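Local coordinates for protein lipocalin AI-4 (Rhodnius prolixus, PDB 5H9N) that binds cysteinyl leukotrienes such as leukotriene C4 in the barrel of a salivary lipocalin, probably to scavenge them during blood feeding, at residues Glu46-Gly51 against Leu108-Leu113; Gln55-Gly60 against Asp64-Gly69; Phe81-Thr84 against Ser90-Ser93; Val97-Tyr102 against Ser139-Gln144. The protein carries 1 engineered substitution. All blocks are in the same frame, centred on the assembly; numbering follows the deposited sequence. Where two conformers were deposited one is given.

Contact 1: residues Glu46-Gly51 against Leu108-Leu113; sequences EKYQTG and LYRCGL. With LTX ((5~{S},6~{R},7~{E},9~{E},11~{Z},14~{Z})-6-[(2~{R})-2-[[(4~{S})-4-azanyl-5-oxidanyl-5-oxidanylidene-pentanoyl]amino]-3-( 2-hydroxy-2-oxoethylamino)-3-oxidanylidene-propyl]sulfanyl-5-oxidanyl-icosa-7,9,11,14-tetraenoic acid), chain B.
Inside the lipocalin barrel, in the ligand pocket, Tyr-48 and Arg-110 meet from opposite walls. Their strands are not neighbours in the sheet, so the contact runs through side chains across the interior. Arg-110 NH1 donates to Tyr-48 OH at 3.1 Å, with the phenol oxygen in the guanidinium plane. The N-H...O angle is 154°. Tyr-48 OH donates to Glu-46 OE1 at 2.7 Å, on the syn side but tilted out of the carboxylate plane. Water 1 makes a second link: it donates to Glu-46 OE1 and accepts from Arg-110 NH2 at 2.9 Å. Arg-110 starts with CG anti to the backbone N, and its bend at chi3 (66°) carries the guanidinium between Tyr-48 and the ligand. Arg-110 NE donates to LTX O2 at 2.8 Å and Arg-110 NH2 to LTX O1 at 2.9 Å, the two oxygens of the C1 carboxylate of the fatty-acid chain. The latter bond is almost straight, at 177°. Ligand C9 lies over one guanidinium face. Ligand C12 sits at the edge of the Tyr-48 ring, which also stacks on Phe-58. These bonds fix the guanidinium's rotation; Glu-46, also salt-bridged to Arg-44, probably helps balance its charge. This is a carboxylate-binding site within a lipocalin calyx.

Contact 2: residues Gln55-Gly60 against Asp64-Gly69; sequences QLNFNG and DVKCSG. With LTX ((5~{S},6~{R},7~{E},9~{E},11~{Z},14~{Z})-6-[(2~{R})-2-[[(4~{S})-4-azanyl-5-oxidanyl-5-oxidanylidene-pentanoyl]amino]-3-( 2-hydroxy-2-oxoethylamino)-3-oxidanylidene-propyl]sulfanyl-5-oxidanyl-icosa-7,9,11,14-tetraenoic acid), chain B.
Phe-58 holds CG between its backbone N and carbonyl carbon (chi1 69°), while Val-65 has CG1 anti to its backbone N (chi1 -178°). These torsions lay the two side chains side by side, pointing the same way. Val-65 CB then sits over one face of the Phe-58 ring, 3.8 Å from the centroid, a CH-pi contact. Val-65 CG1 touches Phe-58 CE1 at 3.5 Å. Cys-67 SG comes to the edge of the same ring, 5.5 Å from the centroid, and is bonded to Cys-83 in a disulfide. Leu-56 CD1 packs on Cys-67 CB at 3.7 Å. Leu-56 CD2 lies 3.6 Å from LTX C18. The strands form an antiparallel hairpin. Leu-56 with Cys-67 and Phe-58 with Val-65 are hydrogen-bonded pairs, each with two backbone bonds. Val-65 N donates to Phe-58 O at 2.8 Å. At the glycyl carboxylate of the ligand, Gly-60 CA lies 3.3 Å from LTX O32. Asn-57 and Lys-66 lie on the other face of the sheet, with Gln-55 and Ser-68. The chemistry thus divides by face: Leu-56, Phe-58, Val-65 and Cys-67 form an apolar wall beside the lipid, whereas the outer pairs are polar.

Contact 3: residues Phe81-Thr84 against Ser90-Ser93; sequences FQCT and SFTS. With LTX ((5~{S},6~{R},7~{E},9~{E},11~{Z},14~{Z})-6-[(2~{R})-2-[[(4~{S})-4-azanyl-5-oxidanyl-5-oxidanylidene-pentanoyl]amino]-3-( 2-hydroxy-2-oxoethylamino)-3-oxidanylidene-propyl]sulfanyl-5-oxidanyl-icosa-7,9,11,14-tetraenoic acid), chain B.
Phe-81 begins this part of an antiparallel hairpin in the lipocalin barrel, pairing with Ser-93 through two backbone hydrogen bonds. Phe-81 N donates to Ser-93 O at 2.7 Å, and Ser-93 N returns a bond to Phe-81 O. The Phe-81 ring leads away from the facing strand and receives ligand C16 over one face, offset toward the rim. Its partner Ser-93 brings OG to 3.3 Å from ligand C14, so both residues line the pocket. Next, Gln-82 points to the other side of the sheet with Thr-92. Its chain bends at chi2 (57°), which carries OE1 to the threonine hydroxyl. Thr-92 OG1 donates to Gln-82 OE1 at a short 2.5 Å. Water 3 joins the same two side chains, accepting from Gln-82 NE2 and donating to Thr-92 OG1. Cys-83 returns to the pocket side and forms a hydrogen-bonded pair with Phe-91. At the end of the segment, Thr-84 sits across from Ser-90, where Ser-90 CA makes a CA-H...O contact with Cys-83 O at 3.2 Å. The Phe-91 ring lies between protein and ligand. Cys-83 CB makes a CH-pi contact over one face of the Phe-91 ring, 3.7 Å from its centroid; LTX CB2 is over the centre of the opposite face, 3.6 Å above the plane.

Contact 4: residues Val97-Tyr102 against Ser139-Gln144; sequences VVETDY and STKLNQ
Lys-141 reaches from helix 139-144 to Val-98 and Glu-99 on the outside of the barrel. From CB, the chain sets out with CG anti to the backbone N (chi1 -173°). It bends at chi2 (59°), which turns it across the strand. Lys-141 CG touches Glu-99 CG at 3.8 Å. Lys-141 CD only links CG to CE. Lys-141 CE makes the main apolar contact, 3.5 Å from Val-98 CG1, and also lies 3.8 Å from Glu-99 CG. The tip, Lys-141 NZ, gives a hydrogen bond to the backbone O of Lys-16. Lys-141 NZ also gives a weak one to water 4 at 3.0 Å, and that water donates to Val-98 O at 3.1 Å. Glu-99 OE1 and Lys-141 NZ are of opposite charge but stand 5.3 Å apart. Charge attraction is therefore probably modest beside the methylene packing. One lysine of the helix thus lies against Val-98 and Glu-99, the two residues of a classic beta bulge opposite Leu-107, on the wall of a lipocalin barrel.

Overall arrangement
Contacts 1, 2 and 3 all touch the leukotriene, while contact 4 lies on the outer side of the barrel. Contact 1 is fully buried near the centre and crosses the interior with charged and polar groups. Contacts 2 and 3 are partly buried hairpins, polar outside and mostly apolar toward the ligand. Disulfide Cys-67 to Cys-83 joins them directly. Contact 1 meets contact 2 where strands 46-51 and 55-60 pair, and meets contact 3 where Arg-110 packs on Ser-93. Contacts 3 and 4 share strand 90-100, yet their centres are about 25 Å apart. Contact 4 is the one that brings in a helix, using lysine methylenes and a water.

Contact 1: residues Glu46-Gly51 against Leu108-Leu113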
# COMPACT_ATOMS: atom_id res chain seq x y z
N GLU A 46 1.37 -4.83 10.69
CA GLU A 46 2.15 -3.65 10.36
C GLU A 46 1.33 -2.39 10.53
O GLU A 46 0.27 -2.25 9.91
CB GLU A 46 2.67 -3.74 8.92
CG GLU A 46 3.68 -4.85 8.70
CD GLU A 46 4.31 -4.83 7.32
OE1 GLU A 46 3.73 -4.22 6.39
OE2 GLU A 46 5.38 -5.44 7.18
N LYS A 47 1.82 -1.49 11.36
CA LYS A 47 1.24 -0.16 11.56
C LYS A 47 2.07 0.84 10.78
O LYS A 47 3.25 1.04 11.08
CB LYS A 47 1.21 0.22 13.03
CG LYS A 47 0.58 1.59 13.28
CD LYS A 47 0.57 1.97 14.76
CE LYS A 47 1.97 2.24 15.27
NZ LYS A 47 1.96 2.82 16.65
N TYR A 48 1.47 1.46 9.77
CA TYR A 48 2.12 2.47 8.95
C TYR A 48 1.84 3.85 9.54
O TYR A 48 0.69 4.29 9.59
CB TYR A 48 1.64 2.38 7.49
CG TYR A 48 2.20 1.19 6.76
CD1 TYR A 48 1.80 -0.10 7.08
CD2 TYR A 48 3.14 1.36 5.74
CE1 TYR A 48 2.33 -1.20 6.41
CE2 TYR A 48 3.67 0.27 5.07
CZ TYR A 48 3.27 -1.00 5.41
OH TYR A 48 3.80 -2.07 4.74
N GLN A 49 2.90 4.51 9.98
CA GLN A 49 2.82 5.83 10.57
C GLN A 49 3.17 6.85 9.51
O GLN A 49 4.21 6.72 8.87
CB GLN A 49 3.76 5.92 11.75
CG GLN A 49 3.44 4.90 12.82
CD GLN A 49 4.43 4.88 13.96
OE1 GLN A 49 5.01 3.85 14.28
NE2 GLN A 49 4.63 6.03 14.58
N THR A 50 2.32 7.85 9.33
CA THR A 50 2.57 8.87 8.31
C THR A 50 2.99 10.19 8.93
O THR A 50 2.61 10.51 10.06
CB THR A 50 1.34 9.14 7.42
OG1 THR A 50 0.31 9.77 8.20
CG2 THR A 50 0.80 7.85 6.78
N GLY A 51 3.76 10.95 8.17
CA GLY A 51 4.14 12.30 8.56
C GLY A 51 4.09 13.21 7.34
O GLY A 51 3.72 12.77 6.25
N LEU A 108 -5.08 -0.32 -1.53
CA LEU A 108 -3.90 0.09 -2.27
C LEU A 108 -3.39 -1.00 -3.17
O LEU A 108 -3.57 -2.20 -2.91
CB LEU A 108 -2.77 0.51 -1.31
CG LEU A 108 -2.75 1.96 -0.82
CD1 LEU A 108 -4.01 2.28 -0.02
CD2 LEU A 108 -1.50 2.22 0.02
N TYR A 109 -2.71 -0.58 -4.22
CA TYR A 109 -1.92 -1.47 -5.07
C TYR A 109 -0.46 -1.15 -4.80
O TYR A 109 -0.11 0.04 -4.74
CB TYR A 109 -2.26 -1.26 -6.54
CG TYR A 109 -1.38 -2.04 -7.49
CD1 TYR A 109 -1.53 -3.42 -7.62
CD2 TYR A 109 -0.41 -1.41 -8.25
CE1 TYR A 109 -0.73 -4.13 -8.49
CE2 TYR A 109 0.39 -2.11 -9.11
CZ TYR A 109 0.24 -3.48 -9.23
OH TYR A 109 1.05 -4.15 -10.12
N ARG A 110 0.37 -2.17 -4.60
CA ARG A 110 1.79 -1.97 -4.38
C ARG A 110 2.58 -2.85 -5.32
O ARG A 110 2.19 -3.98 -5.61
CB ARG A 110 2.15 -2.28 -2.92
CG ARG A 110 3.62 -2.00 -2.57
CD ARG A 110 3.86 -1.99 -1.06
NE ARG A 110 3.63 -3.29 -0.46
CZ ARG A 110 3.54 -3.51 0.85
NH1 ARG A 110 3.65 -2.48 1.69
NH2 ARG A 110 3.31 -4.73 1.30
N CYS A 111 3.71 -2.34 -5.81
CA CYS A 111 4.54 -3.08 -6.75
C CYS A 111 5.98 -2.61 -6.65
O CYS A 111 6.24 -1.43 -6.46
CB CYS A 111 4.00 -2.90 -8.17
SG CYS A 111 4.75 -3.93 -9.42
N GLY A 112 6.93 -3.52 -6.80
CA GLY A 112 8.33 -3.14 -6.79
C GLY A 112 9.23 -4.32 -7.01
O GLY A 112 8.82 -5.48 -6.91
N LEU A 113 10.49 -4.03 -7.32
CA LEU A 113 11.51 -5.05 -7.43
C LEU A 113 11.93 -5.49 -6.02
O LEU A 113 12.17 -4.65 -5.15
CB LEU A 113 12.71 -4.54 -8.22
CG LEU A 113 12.42 -4.06 -9.64
CD1 LEU A 113 13.73 -3.71 -10.33
CD2 LEU A 113 11.66 -5.11 -10.44
O2 LTX B . 3.76 -5.60 -2.05
C1 LTX B . 3.71 -6.74 -1.52
O1 LTX B . 3.06 -6.97 -0.48
C2 LTX B . 4.45 -7.88 -2.19
C3 LTX B . 5.69 -8.23 -1.38
C4 LTX B . 6.44 -6.96 -0.97
C5 LTX B . 7.81 -7.30 -0.39
O3 LTX B . 7.67 -7.91 0.90
C6 LTX B . 8.70 -6.07 -0.28
C7 LTX B . 8.13 -5.06 0.70
C8 LTX B . 7.70 -3.84 0.32
C9 LTX B . 7.18 -2.89 1.31
C10 LTX B . 6.95 -1.59 1.07
C11 LTX B . 6.44 -0.72 2.13
C12 LTX B . 6.14 0.58 2.03
C13 LTX B . 6.28 1.42 0.77
C14 LTX B . 5.11 1.21 -0.18
C15 LTX B . 3.91 1.73 0.01
C16 LTX B . 3.58 2.61 1.19
C17 LTX B . 2.14 2.37 1.63
C18 LTX B . 1.74 3.41 2.67
C19 LTX B . 0.44 3.05 3.37
C20 LTX B . 0.05 4.12 4.38
O32 LTX B . 9.92 -5.01 6.00
C21 LTX B . 10.12 -5.11 4.77
O31 LTX B . 9.22 -5.37 3.94
CA3 LTX B . 11.53 -4.92 4.27
N3 LTX B . 11.57 -5.03 2.82
C22 LTX B . 12.69 -5.19 2.13
O33 LTX B . 13.77 -5.26 2.68
CA2 LTX B . 12.62 -5.28 0.63
CB2 LTX B . 11.20 -5.14 0.09
SG2 LTX B . 10.30 -6.65 0.22
N2 LTX B . 13.26 -6.49 0.16
CD1 LTX B . 14.16 -6.48 -0.81
OE1 LTX B . 14.26 -5.56 -1.61
CG1 LTX B . 15.06 -7.69 -0.84
CB1 LTX B . 15.83 -7.77 -2.15
CA1 LTX B . 16.31 -9.21 -2.38
N1 LTX B . 15.17 -10.13 -2.20
C23 LTX B . 17.39 -9.57 -1.41
O11 LTX B . 17.23 -10.57 -0.68
O12 LTX B . 18.42 -8.86 -1.37
O HOH W 1 4.09 -5.40 4.00

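Contact 2: residues Gln55-Gly60 against Asp64-Gly69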
# COMPACT_ATOMS: atom_id res chain seq x y z
N GLN A 55 6.44 11.16 4.22
CA GLN A 55 7.30 10.29 5.01
C GLN A 55 6.47 9.23 5.72
O GLN A 55 5.34 9.49 6.16
CB GLN A 55 8.10 11.09 6.04
CG GLN A 55 8.92 12.23 5.46
CD GLN A 55 9.90 11.78 4.39
OE1 GLN A 55 10.86 11.06 4.67
NE2 GLN A 55 9.65 12.19 3.16
N LEU A 56 7.01 8.03 5.83
CA LEU A 56 6.33 7.03 6.63
C LEU A 56 7.30 6.09 7.31
O LEU A 56 8.48 5.97 6.92
CB LEU A 56 5.30 6.26 5.80
CG LEU A 56 5.65 5.54 4.51
CD1 LEU A 56 6.04 4.11 4.80
CD2 LEU A 56 4.46 5.59 3.58
N ASN A 57 6.81 5.51 8.39
CA ASN A 57 7.54 4.55 9.19
C ASN A 57 6.65 3.33 9.37
O ASN A 57 5.45 3.49 9.54
CB ASN A 57 7.91 5.12 10.56
CG ASN A 57 8.85 6.30 10.48
OD1 ASN A 57 9.22 6.76 9.40
ND2 ASN A 57 9.24 6.81 11.64
N PHE A 58 7.19 2.12 9.31
CA PHE A 58 6.39 0.97 9.71
C PHE A 58 7.28 -0.09 10.31
O PHE A 58 8.49 -0.10 10.10
CB PHE A 58 5.53 0.43 8.55
CG PHE A 58 6.32 -0.25 7.45
CD1 PHE A 58 6.84 0.50 6.40
CD2 PHE A 58 6.48 -1.62 7.43
CE1 PHE A 58 7.55 -0.13 5.37
CE2 PHE A 58 7.18 -2.25 6.41
CZ PHE A 58 7.72 -1.50 5.39
N ASN A 59 6.67 -0.98 11.09
CA ASN A 59 7.38 -2.09 11.71
C ASN A 59 7.43 -3.26 10.73
O ASN A 59 6.49 -4.05 10.63
CB ASN A 59 6.71 -2.51 13.03
CG ASN A 59 5.22 -2.79 12.89
OD1 ASN A 59 4.48 -2.01 12.31
ND2 ASN A 59 4.79 -3.93 13.41
N GLY A 60 8.52 -3.36 9.97
CA GLY A 60 8.63 -4.38 8.92
C GLY A 60 9.08 -5.74 9.42
O GLY A 60 9.32 -5.92 10.61
N ASP A 64 12.39 -1.99 11.91
CA ASP A 64 11.65 -0.80 11.50
C ASP A 64 12.13 -0.30 10.15
O ASP A 64 13.31 -0.39 9.81
CB ASP A 64 11.79 0.29 12.55
CG ASP A 64 10.90 0.04 13.75
OD1 ASP A 64 10.22 -1.01 13.77
OD2 ASP A 64 10.87 0.89 14.67
N VAL A 65 11.18 0.20 9.37
CA VAL A 65 11.44 0.69 8.03
C VAL A 65 11.03 2.14 7.93
O VAL A 65 9.97 2.53 8.41
CB VAL A 65 10.65 -0.13 6.98
CG1 VAL A 65 10.98 0.35 5.58
CG2 VAL A 65 10.97 -1.61 7.14
N LYS A 66 11.87 2.95 7.29
CA LYS A 66 11.57 4.35 7.07
C LYS A 66 11.59 4.65 5.59
O LYS A 66 12.52 4.28 4.88
CB LYS A 66 12.59 5.22 7.81
CG LYS A 66 12.50 5.07 9.32
CD LYS A 66 13.56 5.88 10.04
CE LYS A 66 13.14 6.17 11.47
NZ LYS A 66 12.46 5.01 12.10
N CYS A 67 10.55 5.34 5.11
CA CYS A 67 10.40 5.61 3.69
C CYS A 67 10.15 7.07 3.39
O CYS A 67 9.52 7.78 4.18
CB CYS A 67 9.25 4.80 3.10
SG CYS A 67 9.36 3.01 3.30
N SER A 68 10.61 7.51 2.23
CA SER A 68 10.37 8.86 1.75
C SER A 68 9.69 8.76 0.39
O SER A 68 10.22 8.13 -0.53
CB SER A 68 11.67 9.63 1.66
OG SER A 68 11.48 10.92 1.13
N GLY A 69 8.52 9.38 0.24
CA GLY A 69 7.76 9.27 -1.00
C GLY A 69 7.86 10.46 -1.93
O GLY A 69 8.24 11.56 -1.54
O2 LTX B . 3.76 -5.60 -2.05
C1 LTX B . 3.71 -6.74 -1.52
O1 LTX B . 3.06 -6.97 -0.48
C2 LTX B . 4.45 -7.88 -2.19
C3 LTX B . 5.69 -8.23 -1.38
C4 LTX B . 6.44 -6.96 -0.97
C5 LTX B . 7.81 -7.30 -0.39
O3 LTX B . 7.67 -7.91 0.90
C6 LTX B . 8.70 -6.07 -0.28
C7 LTX B . 8.13 -5.06 0.70
C8 LTX B . 7.70 -3.84 0.32
C9 LTX B . 7.18 -2.89 1.31
C10 LTX B . 6.95 -1.59 1.07
C11 LTX B . 6.44 -0.72 2.13
C12 LTX B . 6.14 0.58 2.03
C13 LTX B . 6.28 1.42 0.77
C14 LTX B . 5.11 1.21 -0.18
C15 LTX B . 3.91 1.73 0.01
C16 LTX B . 3.58 2.61 1.19
C17 LTX B . 2.14 2.37 1.63
C18 LTX B . 1.74 3.41 2.67
C19 LTX B . 0.44 3.05 3.37
C20 LTX B . 0.05 4.12 4.38
O32 LTX B . 9.92 -5.01 6.00
C21 LTX B . 10.12 -5.11 4.77
O31 LTX B . 9.22 -5.37 3.94
CA3 LTX B . 11.53 -4.92 4.27
N3 LTX B . 11.57 -5.03 2.82
C22 LTX B . 12.69 -5.19 2.13
O33 LTX B . 13.77 -5.26 2.68
CA2 LTX B . 12.62 -5.28 0.63
CB2 LTX B . 11.20 -5.14 0.09
SG2 LTX B . 10.30 -6.65 0.22
N2 LTX B . 13.26 -6.49 0.16
CD1 LTX B . 14.16 -6.48 -0.81
OE1 LTX B . 14.26 -5.56 -1.61
CG1 LTX B . 15.06 -7.69 -0.84
CB1 LTX B . 15.83 -7.77 -2.15
CA1 LTX B . 16.31 -9.21 -2.38
N1 LTX B . 15.17 -10.13 -2.20
C23 LTX B . 17.39 -9.57 -1.41
O11 LTX B . 17.23 -10.57 -0.68
O12 LTX B . 18.42 -8.86 -1.37
O HOH W 2 11.68 8.85 6.07

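Contact 3: residues Phe81-Thr84 against Ser90-Ser93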
# COMPACT_ATOMS: atom_id res chain seq x y z
N PHE A 81 8.33 5.19 -3.18
CA PHE A 81 8.89 5.30 -1.84
C PHE A 81 10.28 4.70 -1.80
O PHE A 81 10.49 3.55 -2.20
CB PHE A 81 7.98 4.61 -0.83
CG PHE A 81 6.76 5.41 -0.50
CD1 PHE A 81 6.80 6.35 0.51
CD2 PHE A 81 5.59 5.27 -1.23
CE1 PHE A 81 5.69 7.13 0.81
CE2 PHE A 81 4.47 6.04 -0.92
CZ PHE A 81 4.53 6.98 0.09
N GLN A 82 11.22 5.51 -1.33
CA GLN A 82 12.57 5.06 -1.10
C GLN A 82 12.70 4.70 0.37
O GLN A 82 12.52 5.56 1.23
CB GLN A 82 13.57 6.15 -1.48
CG GLN A 82 15.00 5.68 -1.53
CD GLN A 82 15.18 4.52 -2.49
OE1 GLN A 82 14.57 4.50 -3.56
NE2 GLN A 82 16.02 3.56 -2.12
N CYS A 83 12.99 3.44 0.65
CA CYS A 83 12.93 2.93 2.01
C CYS A 83 14.26 2.37 2.49
O CYS A 83 15.03 1.83 1.70
CB CYS A 83 11.86 1.83 2.13
SG CYS A 83 10.19 2.25 1.59
N THR A 84 14.50 2.49 3.79
CA THR A 84 15.67 1.91 4.42
C THR A 84 15.21 1.14 5.65
O THR A 84 14.22 1.50 6.27
CB THR A 84 16.71 2.98 4.82
OG1 THR A 84 16.11 3.94 5.69
CG2 THR A 84 17.25 3.68 3.59
N SER A 90 17.88 -1.47 1.80
CA SER A 90 17.24 -0.35 1.13
C SER A 90 16.51 -0.85 -0.11
O SER A 90 16.96 -1.78 -0.78
CB SER A 90 18.26 0.72 0.74
OG SER A 90 19.09 0.27 -0.31
N PHE A 91 15.38 -0.23 -0.42
CA PHE A 91 14.60 -0.66 -1.57
C PHE A 91 13.68 0.46 -2.02
O PHE A 91 13.47 1.44 -1.30
CB PHE A 91 13.81 -1.93 -1.24
CG PHE A 91 12.79 -1.77 -0.14
CD1 PHE A 91 13.15 -1.93 1.19
CD2 PHE A 91 11.47 -1.49 -0.43
CE1 PHE A 91 12.22 -1.79 2.20
CE2 PHE A 91 10.53 -1.35 0.57
CZ PHE A 91 10.90 -1.50 1.89
N THR A 92 13.13 0.31 -3.22
CA THR A 92 12.18 1.26 -3.77
C THR A 92 10.88 0.53 -4.03
O THR A 92 10.88 -0.55 -4.61
CB THR A 92 12.68 1.88 -5.07
OG1 THR A 92 13.99 2.43 -4.86
CG2 THR A 92 11.74 2.99 -5.56
N SER A 93 9.78 1.09 -3.54
CA SER A 93 8.45 0.49 -3.68
C SER A 93 7.47 1.50 -4.27
O SER A 93 7.54 2.69 -3.95
CB SER A 93 7.96 0.01 -2.33
OG SER A 93 6.68 -0.58 -2.41
O2 LTX B . 3.76 -5.60 -2.05
C1 LTX B . 3.71 -6.74 -1.52
O1 LTX B . 3.06 -6.97 -0.48
C2 LTX B . 4.45 -7.88 -2.19
C3 LTX B . 5.69 -8.23 -1.38
C4 LTX B . 6.44 -6.96 -0.97
C5 LTX B . 7.81 -7.30 -0.39
O3 LTX B . 7.67 -7.91 0.90
C6 LTX B . 8.70 -6.07 -0.28
C7 LTX B . 8.13 -5.06 0.70
C8 LTX B . 7.70 -3.84 0.32
C9 LTX B . 7.18 -2.89 1.31
C10 LTX B . 6.95 -1.59 1.07
C11 LTX B . 6.44 -0.72 2.13
C12 LTX B . 6.14 0.58 2.03
C13 LTX B . 6.28 1.42 0.77
C14 LTX B . 5.11 1.21 -0.18
C15 LTX B . 3.91 1.73 0.01
C16 LTX B . 3.58 2.61 1.19
C17 LTX B . 2.14 2.37 1.63
C18 LTX B . 1.74 3.41 2.67
C19 LTX B . 0.44 3.05 3.37
C20 LTX B . 0.05 4.12 4.38
O32 LTX B . 9.92 -5.01 6.00
C21 LTX B . 10.12 -5.11 4.77
O31 LTX B . 9.22 -5.37 3.94
CA3 LTX B . 11.53 -4.92 4.27
N3 LTX B . 11.57 -5.03 2.82
C22 LTX B . 12.69 -5.19 2.13
O33 LTX B . 13.77 -5.26 2.68
CA2 LTX B . 12.62 -5.28 0.63
CB2 LTX B . 11.20 -5.14 0.09
SG2 LTX B . 10.30 -6.65 0.22
N2 LTX B . 13.26 -6.49 0.16
CD1 LTX B . 14.16 -6.48 -0.81
OE1 LTX B . 14.26 -5.56 -1.61
CG1 LTX B . 15.06 -7.69 -0.84
CB1 LTX B . 15.83 -7.77 -2.15
CA1 LTX B . 16.31 -9.21 -2.38
N1 LTX B . 15.17 -10.13 -2.20
C23 LTX B . 17.39 -9.57 -1.41
O11 LTX B . 17.23 -10.57 -0.68
O12 LTX B . 18.42 -8.86 -1.37
O HOH W 3 16.71 1.30 -3.56

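Contact 4: residues Val97-Tyr102 against Ser139-Gln144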
# COMPACT_ATOMS: atom_id res chain seq x y z
N VAL A 97 -3.29 4.54 -4.41
CA VAL A 97 -4.50 4.33 -3.63
C VAL A 97 -5.66 4.10 -4.60
O VAL A 97 -6.07 5.01 -5.32
CB VAL A 97 -4.80 5.52 -2.71
CG1 VAL A 97 -6.07 5.27 -1.91
CG2 VAL A 97 -3.63 5.76 -1.77
N VAL A 98 -6.18 2.89 -4.63
CA VAL A 98 -7.25 2.53 -5.55
C VAL A 98 -8.58 3.12 -5.10
O VAL A 98 -9.31 3.69 -5.91
CB VAL A 98 -7.35 1.00 -5.69
CG1 VAL A 98 -8.47 0.62 -6.62
CG2 VAL A 98 -6.01 0.43 -6.18
N GLU A 99 -8.88 3.00 -3.82
CA GLU A 99 -10.13 3.49 -3.26
C GLU A 99 -9.93 3.75 -1.78
O GLU A 99 -9.32 2.91 -1.11
CB GLU A 99 -11.26 2.47 -3.45
CG GLU A 99 -11.87 2.40 -4.83
CD GLU A 99 -13.06 3.32 -4.98
OE1 GLU A 99 -14.21 2.83 -4.90
OE2 GLU A 99 -12.85 4.54 -5.15
N THR A 100 -10.43 4.86 -1.25
CA THR A 100 -10.34 5.11 0.19
C THR A 100 -11.44 6.05 0.63
O THR A 100 -11.88 6.88 -0.16
CB THR A 100 -8.97 5.70 0.60
OG1 THR A 100 -8.92 5.86 2.02
CG2 THR A 100 -8.74 7.04 -0.04
N ASP A 101 -11.90 5.90 1.87
CA ASP A 101 -12.81 6.90 2.44
C ASP A 101 -12.07 7.74 3.48
O ASP A 101 -12.68 8.53 4.20
CB ASP A 101 -14.07 6.24 3.03
CG ASP A 101 -13.81 5.50 4.34
OD1 ASP A 101 -12.65 5.20 4.65
OD2 ASP A 101 -14.80 5.22 5.05
N TYR A 102 -10.75 7.54 3.57
CA TYR A 102 -9.81 8.29 4.43
C TYR A 102 -9.97 8.04 5.93
O TYR A 102 -8.97 7.94 6.63
CB TYR A 102 -9.91 9.80 4.15
CG TYR A 102 -9.76 10.15 2.69
CD1 TYR A 102 -8.51 10.17 2.09
CD2 TYR A 102 -10.87 10.44 1.90
CE1 TYR A 102 -8.36 10.48 0.76
CE2 TYR A 102 -10.73 10.74 0.56
CZ TYR A 102 -9.47 10.77 0.00
OH TYR A 102 -9.34 11.07 -1.34
N SER A 139 -17.23 -3.50 -1.75
CA SER A 139 -17.77 -4.73 -2.30
C SER A 139 -17.68 -4.79 -3.83
O SER A 139 -17.14 -5.74 -4.40
CB SER A 139 -19.23 -4.89 -1.87
OG SER A 139 -20.02 -3.88 -2.46
N THR A 140 -18.22 -3.78 -4.49
CA THR A 140 -18.26 -3.77 -5.95
C THR A 140 -16.85 -3.66 -6.54
O THR A 140 -16.51 -4.36 -7.49
CB THR A 140 -19.14 -2.63 -6.46
OG1 THR A 140 -20.41 -2.69 -5.79
CG2 THR A 140 -19.35 -2.75 -7.96
N LYS A 141 -16.03 -2.80 -5.95
CA LYS A 141 -14.66 -2.60 -6.43
C LYS A 141 -13.83 -3.88 -6.32
O LYS A 141 -13.08 -4.22 -7.23
CB LYS A 141 -13.99 -1.47 -5.66
CG LYS A 141 -12.63 -1.08 -6.20
CD LYS A 141 -12.77 -0.63 -7.64
CE LYS A 141 -11.73 0.40 -8.00
NZ LYS A 141 -12.00 0.98 -9.34
N LEU A 142 -13.97 -4.58 -5.20
CA LEU A 142 -13.25 -5.84 -5.02
C LEU A 142 -13.70 -6.88 -6.04
O LEU A 142 -12.89 -7.62 -6.58
CB LEU A 142 -13.44 -6.37 -3.60
CG LEU A 142 -12.80 -5.54 -2.50
CD1 LEU A 142 -13.27 -6.01 -1.13
CD2 LEU A 142 -11.26 -5.61 -2.58
N ASN A 143 -15.00 -6.91 -6.33
CA ASN A 143 -15.49 -7.81 -7.36
C ASN A 143 -14.87 -7.49 -8.71
O ASN A 143 -14.40 -8.39 -9.41
CB ASN A 143 -17.02 -7.75 -7.44
CG ASN A 143 -17.58 -8.73 -8.45
OD1 ASN A 143 -17.86 -8.37 -9.59
ND2 ASN A 143 -17.74 -9.98 -8.04
N GLN A 144 -14.85 -6.21 -9.06
CA GLN A 144 -14.30 -5.75 -10.33
C GLN A 144 -12.83 -6.11 -10.48
O GLN A 144 -12.38 -6.45 -11.58
CB GLN A 144 -14.51 -4.24 -10.47
CG GLN A 144 -15.99 -3.88 -10.64
CD GLN A 144 -16.26 -2.39 -10.59
OE1 GLN A 144 -15.48 -1.61 -10.03
NE2 GLN A 144 -17.37 -1.97 -11.19
O HOH W 4 -11.87 3.56 -7.73